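Local atomic coordinates of carbohydrate binding protein, putative, cbp2D (Cellvibrio japonicus, PDB entry 7B21), a protein that probably transfers electrons through a covalently bound heme c in this domain, one part of a larger protein thought to bind polysaccharide. Residues A[24-27]-A[28-31]. Numbering follows the deposited sequence.
Sequences GVDG and ERNA
The loop that leaves the heme-binding CXXCH motif of this cytochrome c domain, just past the axial ligand H23, turns back on itself between V25 and R29, and shows how one aspartate can organise a short loop. The side chain of D26 leans inward across the bend. Its OD1 takes two backbone N-H groups: R29 N, 2.8 Å from D26 OD1 and nearly straight at 167°, uses the syn lone pair, whereas E28 N, 2.9 Å from the same oxygen, meets it from above the carboxylate plane. The bond to E28 N makes an Asx turn, and R29 N adds a second amide to the same oxygen, both reached because CG of D26 stands between its backbone N and carbonyl carbon (chi1 63°).

Across the neck of the loop, V25 N donates to R29 O at 2.8 Å, closing the loop through the backbone. G24, with positive phi just after helix 19-23, lays its CA 3.2 Å from R29 O, a close CA-H...O approach that leaves no room for a beta carbon. CG2 of V25 rests 3.6 Å from CG of R29.

The other oxygen of D26 reaches the arginine. R29 bends at chi3, bringing NE within 3.1 Å of D26 OD2 in a salt bridge whose hydrogen bond is weak, the two charged planes standing 71° apart. The guanidinium bridges two neighbouring carboxylates and probably offsets the repulsion between them: R29 NH2 donates to OE1 of the extended E28 side chain, 3.2 Å away and above that carboxylate's plane.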
loop_
_atom_site.group_PDB
_atom_site.type_symbol
_atom_site.label_atom_id
_atom_site.label_comp_id
_atom_site.label_asym_id
_atom_site.label_seq_id
_atom_site.Cartn_x
_atom_site.Cartn_y
_atom_site.Cartn_z
ATOM N N GLY A 24 0.689 -7.157 7.023
ATOM C CA GLY A 24 0.013 -6.980 8.307
ATOM C C GLY A 24 -0.990 -5.842 8.279
ATOM O O GLY A 24 -1.457 -5.399 7.239
ATOM N N VAL A 25 -1.357 -5.440 9.481
ATOM C CA VAL A 25 -2.393 -4.380 9.633
ATOM C C VAL A 25 -1.830 -2.997 9.344
ATOM O O VAL A 25 -2.597 -2.096 9.026
ATOM C CB VAL A 25 -3.018 -4.456 11.020
ATOM C CG1 VAL A 25 -3.583 -5.783 11.330
ATOM C CG2 VAL A 25 -2.111 -4.023 12.117
ATOM N N ASP A 26 -0.513 -2.850 9.471
ATOM C CA ASP A 26 0.114 -1.520 9.614
ATOM C C ASP A 26 1.559 -1.556 9.122
ATOM O O ASP A 26 2.310 -0.661 9.467
ATOM C CB ASP A 26 0.072 -1.061 11.066
ATOM C CG ASP A 26 0.869 -1.976 11.980
ATOM O OD1 ASP A 26 1.397 -2.989 11.489
ATOM O OD2 ASP A 26 0.949 -1.669 13.197
ATOM N N GLY A 27 1.925 -2.557 8.326
ATOM C CA GLY A 27 3.289 -2.672 7.837
ATOM C C GLY A 27 4.290 -3.139 8.852
ATOM O O GLY A 27 5.481 -3.171 8.522
ATOM N N GLU A 28 3.818 -3.479 10.054
ATOM C CA GLU A 28 4.704 -3.903 11.153
ATOM C C GLU A 28 4.218 -5.200 11.789
ATOM O O GLU A 28 5.037 -6.069 12.075
ATOM C CB GLU A 28 4.787 -2.762 12.174
ATOM C CG GLU A 28 5.643 -3.022 13.366
ATOM C CD GLU A 28 5.552 -1.909 14.412
ATOM O OE1 GLU A 28 4.445 -1.375 14.705
ATOM O OE2 GLU A 28 6.556 -1.668 15.010
ATOM N N ARG A 29 2.922 -5.282 12.101
ATOM C CA ARG A 29 2.375 -6.401 12.871
ATOM C C ARG A 29 1.202 -7.015 12.116
ATOM O O ARG A 29 0.473 -6.311 11.426
ATOM C CB ARG A 29 1.910 -5.938 14.257
ATOM C CG ARG A 29 0.636 -5.104 14.224
ATOM C CD ARG A 29 0.354 -4.410 15.519
ATOM N NE ARG A 29 1.274 -3.357 15.749
ATOM C CZ ARG A 29 1.510 -2.827 16.937
ATOM N NH1 ARG A 29 0.994 -3.362 18.044
ATOM N NH2 ARG A 29 2.318 -1.783 17.006
ATOM N N ASN A 30 0.976 -8.290 12.361
ATOM C CA ASN A 30 -0.283 -8.970 12.001
ATOM C C ASN A 30 -1.323 -8.816 13.104
ATOM O O ASN A 30 -0.974 -8.544 14.261
ATOM C CB ASN A 30 -0.008 -10.460 11.781
ATOM C CG ASN A 30 0.925 -10.668 10.639
ATOM O OD1 ASN A 30 0.680 -10.182 9.536
ATOM N ND2 ASN A 30 1.979 -11.399 10.864
ATOM N N ALA A 31 -2.580 -9.082 12.780
ATOM C CA ALA A 31 -3.639 -9.134 13.778
ATOM C C ALA A 31 -3.295 -10.120 14.873
ATOM O O ALA A 31 -3.678 -9.907 16.025
ATOM C CB ALA A 31 -4.945 -9.466 13.134
#